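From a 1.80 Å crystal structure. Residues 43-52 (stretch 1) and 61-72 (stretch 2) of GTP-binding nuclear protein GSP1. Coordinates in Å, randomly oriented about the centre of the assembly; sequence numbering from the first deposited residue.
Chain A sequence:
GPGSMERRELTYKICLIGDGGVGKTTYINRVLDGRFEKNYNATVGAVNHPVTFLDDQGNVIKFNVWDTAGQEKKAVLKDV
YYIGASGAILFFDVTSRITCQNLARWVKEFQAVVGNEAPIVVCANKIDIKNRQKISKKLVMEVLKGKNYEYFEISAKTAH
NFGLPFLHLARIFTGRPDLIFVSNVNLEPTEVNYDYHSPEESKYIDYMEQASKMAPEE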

# COMPACT_ATOMS: atom_id res chain seq x y z
N THR A 43 15.94 11.21 4.58
CA THR A 43 15.23 12.50 4.74
C THR A 43 13.74 12.25 4.93
O THR A 43 13.10 12.84 5.82
CB THR A 43 15.46 13.45 3.55
OG1 THR A 43 16.86 13.71 3.42
CG2 THR A 43 14.71 14.78 3.76
N VAL A 44 13.19 11.35 4.12
CA VAL A 44 11.78 11.05 4.19
C VAL A 44 11.46 10.02 5.27
O VAL A 44 10.40 10.11 5.87
CB VAL A 44 11.20 10.60 2.85
CG1 VAL A 44 11.98 9.46 2.27
CG2 VAL A 44 9.74 10.18 3.03
N GLY A 45 12.37 9.07 5.54
CA GLY A 45 12.09 7.96 6.45
C GLY A 45 11.29 6.89 5.68
O GLY A 45 10.19 6.47 6.07
N ALA A 46 11.81 6.49 4.53
CA ALA A 46 11.07 5.57 3.70
C ALA A 46 11.98 4.67 2.90
O ALA A 46 13.09 5.04 2.55
CB ALA A 46 10.14 6.33 2.77
N VAL A 47 11.48 3.46 2.66
CA VAL A 47 12.09 2.51 1.77
C VAL A 47 11.23 2.39 0.52
O VAL A 47 10.01 2.20 0.61
CB VAL A 47 12.18 1.11 2.45
CG1 VAL A 47 12.58 0.03 1.45
CG2 VAL A 47 13.14 1.16 3.63
N ASN A 48 11.86 2.48 -0.64
CA ASN A 48 11.19 2.10 -1.89
C ASN A 48 11.38 0.64 -2.22
O ASN A 48 12.51 0.17 -2.29
CB ASN A 48 11.68 2.89 -3.09
CG ASN A 48 10.94 2.51 -4.35
OD1 ASN A 48 9.75 2.66 -4.39
ND2 ASN A 48 11.65 2.00 -5.36
N HIS A 49 10.27 -0.05 -2.49
CA HIS A 49 10.25 -1.46 -2.93
C HIS A 49 9.80 -1.56 -4.36
O HIS A 49 8.61 -1.42 -4.64
CB HIS A 49 9.27 -2.26 -2.06
CG HIS A 49 9.66 -2.34 -0.61
ND1 HIS A 49 10.48 -3.29 -0.13
CD2 HIS A 49 9.25 -1.58 0.49
CE1 HIS A 49 10.60 -3.14 1.21
NE2 HIS A 49 9.85 -2.10 1.58
N PRO A 50 10.72 -1.75 -5.30
CA PRO A 50 10.27 -1.97 -6.69
C PRO A 50 9.68 -3.34 -6.88
O PRO A 50 10.29 -4.34 -6.49
CB PRO A 50 11.53 -1.84 -7.52
CG PRO A 50 12.63 -1.52 -6.60
CD PRO A 50 12.17 -1.48 -5.20
N VAL A 51 8.49 -3.38 -7.47
CA VAL A 51 7.86 -4.65 -7.90
C VAL A 51 7.37 -4.52 -9.37
O VAL A 51 6.59 -3.62 -9.71
CB VAL A 51 6.74 -5.12 -6.94
CG1 VAL A 51 5.62 -4.07 -6.81
CG2 VAL A 51 6.19 -6.46 -7.39
N THR A 52 7.86 -5.44 -10.20
CA THR A 52 7.59 -5.46 -11.62
C THR A 52 6.69 -6.66 -11.94
O THR A 52 6.93 -7.79 -11.49
CB THR A 52 8.89 -5.60 -12.43
OG1 THR A 52 9.73 -4.47 -12.13
CG2 THR A 52 8.56 -5.63 -13.96
N ILE A 61 5.36 -3.44 -16.10
CA ILE A 61 4.71 -2.50 -15.23
C ILE A 61 5.41 -2.51 -13.90
O ILE A 61 5.44 -3.54 -13.24
CB ILE A 61 3.24 -2.86 -15.05
CG1 ILE A 61 2.55 -2.69 -16.39
CG2 ILE A 61 2.59 -1.97 -13.98
CD1 ILE A 61 1.11 -3.17 -16.43
N LYS A 62 6.04 -1.40 -13.55
CA LYS A 62 6.83 -1.33 -12.32
C LYS A 62 6.17 -0.38 -11.34
O LYS A 62 5.87 0.79 -11.68
CB LYS A 62 8.29 -0.90 -12.56
CG LYS A 62 9.08 -0.75 -11.25
CD LYS A 62 10.52 -0.29 -11.47
CE LYS A 62 11.37 -1.41 -11.98
NZ LYS A 62 12.68 -0.87 -12.43
N PHE A 63 5.92 -0.89 -10.14
CA PHE A 63 5.46 -0.06 -9.03
C PHE A 63 6.64 0.20 -8.08
O PHE A 63 7.29 -0.73 -7.60
CB PHE A 63 4.33 -0.77 -8.29
CG PHE A 63 3.12 -1.04 -9.16
CD1 PHE A 63 2.18 -0.04 -9.38
CD2 PHE A 63 2.90 -2.28 -9.72
CE1 PHE A 63 1.03 -0.28 -10.14
CE2 PHE A 63 1.77 -2.54 -10.47
CZ PHE A 63 0.83 -1.54 -10.70
N ASN A 64 6.88 1.46 -7.78
CA ASN A 64 7.85 1.82 -6.77
C ASN A 64 7.07 2.13 -5.53
O ASN A 64 6.45 3.21 -5.41
CB ASN A 64 8.66 3.04 -7.25
CG ASN A 64 9.71 2.67 -8.27
OD1 ASN A 64 10.43 1.65 -8.12
ND2 ASN A 64 9.83 3.49 -9.32
N VAL A 65 6.99 1.13 -4.65
CA VAL A 65 6.08 1.16 -3.53
C VAL A 65 6.83 1.66 -2.28
O VAL A 65 7.80 1.05 -1.86
CB VAL A 65 5.44 -0.24 -3.27
CG1 VAL A 65 4.35 -0.11 -2.21
CG2 VAL A 65 4.89 -0.81 -4.56
N TRP A 66 6.44 2.82 -1.76
CA TRP A 66 7.08 3.42 -0.58
C TRP A 66 6.46 2.94 0.67
O TRP A 66 5.23 2.90 0.79
CB TRP A 66 6.98 4.93 -0.63
CG TRP A 66 7.92 5.52 -1.63
CD1 TRP A 66 8.32 4.98 -2.84
CD2 TRP A 66 8.61 6.80 -1.54
NE1 TRP A 66 9.21 5.81 -3.46
CE2 TRP A 66 9.40 6.92 -2.74
CE3 TRP A 66 8.64 7.83 -0.60
CZ2 TRP A 66 10.20 8.03 -2.99
CZ3 TRP A 66 9.43 8.94 -0.86
CH2 TRP A 66 10.19 9.04 -2.02
N ASP A 67 7.30 2.58 1.62
CA ASP A 67 6.85 2.15 2.96
C ASP A 67 7.57 3.02 3.95
O ASP A 67 8.72 3.39 3.70
CB ASP A 67 7.24 0.69 3.21
CG ASP A 67 6.72 0.14 4.53
OD1 ASP A 67 5.67 0.61 4.98
OD2 ASP A 67 7.34 -0.85 5.08
N THR A 68 6.96 3.27 5.10
CA THR A 68 7.61 4.05 6.13
C THR A 68 8.58 3.17 6.93
O THR A 68 8.61 1.96 6.79
CB THR A 68 6.62 4.62 7.15
OG1 THR A 68 6.17 3.56 8.03
CG2 THR A 68 5.46 5.30 6.48
N ALA A 69 9.40 3.82 7.76
CA ALA A 69 10.25 3.14 8.74
C ALA A 69 9.62 3.16 10.17
O ALA A 69 10.32 2.98 11.16
CB ALA A 69 11.64 3.79 8.74
N GLY A 70 8.31 3.39 10.26
CA GLY A 70 7.60 3.30 11.50
C GLY A 70 7.25 4.64 12.13
O GLY A 70 6.55 4.69 13.15
N GLN A 71 7.69 5.74 11.51
CA GLN A 71 7.55 7.06 12.16
C GLN A 71 6.07 7.50 12.33
O GLN A 71 5.79 8.35 13.20
CB GLN A 71 8.40 8.14 11.46
CG GLN A 71 8.01 8.54 10.04
CD GLN A 71 8.62 7.63 9.00
OE1 GLN A 71 9.01 6.50 9.29
NE2 GLN A 71 8.67 8.12 7.74
N GLU A 72 5.14 6.91 11.55
CA GLU A 72 3.69 7.18 11.66
C GLU A 72 3.11 6.84 13.04
O GLU A 72 2.04 7.31 13.38
CB GLU A 72 2.85 6.47 10.57
CG GLU A 72 2.64 4.95 10.72
CD GLU A 72 3.84 4.13 10.26
OE1 GLU A 72 4.92 4.71 10.00
OE2 GLU A 72 3.68 2.91 10.17

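Residues 46-52 and 61-68 form two antiparallel strands of one sheet, their axes approaching to 4.4 Å with 153° between their N-to-C directions, and the contact buries 802 Å² in all. The main-chain polar groups are satisfied in a regular alternation. At each of the three hydrogen-bonded pairs both amides and both carbonyls are used: Val-47 N donates to Asp-67 O (3.0 Å) and Asp-67 N to Val-47 O (2.9 Å); His-49 N to Val-65 O (2.8 Å) and Val-65 N to His-49 O (3.0 Å); Val-51 N to Phe-63 O (2.9 Å) and Phe-63 N to Val-51 O (2.8 Å). The angles at hydrogen in these six bonds, from 155° for Val-47 N to Asp-67 O up to 171° for Phe-63 N to Val-51 O, are close to linear. Pro-50, which has no amide hydrogen to give, occupies a non-hydrogen-bonded position opposite Asn-64, so the ladder loses nothing by it. Instead its CA lies 3.4 Å from Phe-63 O, one of several CA-H...O contacts that supplement the conventional bonds.

Beyond the Val-47/Asp-67 pair, Gly-45 O accepts twice, from Ala-69 N (3.2 Å, 136°) and from the side-chain Gln-71 NE2 (2.8 Å, 160°), the second being the shorter and straighter. Gln-71 NE2 also lies 3.2 Å from Val-44 O, but the angle is too poor for a hydrogen bond. The other end of the same amide, Gln-71 OE1, receives a weak bond from Ala-69 N (3.1 Å), so that this amide hydrogen is shared between two acceptors. A CB on Gly-45 would fall 2.7 Å from Gln-71 NE2, a clash, and the positive phi of Gly-45 also favours glycine. Close by, Thr-68 OG1 accepts from Gly-70 N (3.1 Å) and donates to Glu-72 OE1 (2.6 Å), bracing the turn after the strand.

On the face bearing Asn-48, Asn-64 and Trp-66, a side-chain hydrogen bond runs from Asn-48 ND2 to Asn-64 OD1 (3.0 Å, 164°). Asn-48 OD1 gains no such partner across the strands: Val-65 N at 3.2 Å and Trp-66 NE1 at 3.3 Å are near it but poorly angled, and Val-65 N is already bonded to His-49 O. The Trp-66 ring also packs against Ala-46, with CE3 4.0 Å from Ala-46 CB.

The opposite face is more apolar around Val-51, whose CG1 meets Phe-63 CB at 3.8 Å and Val-65 CG2 at 4.0 Å. His-49 turns its ring edge to Asp-67 CB, while both ring nitrogens are hydrogen-bonded elsewhere in the structure.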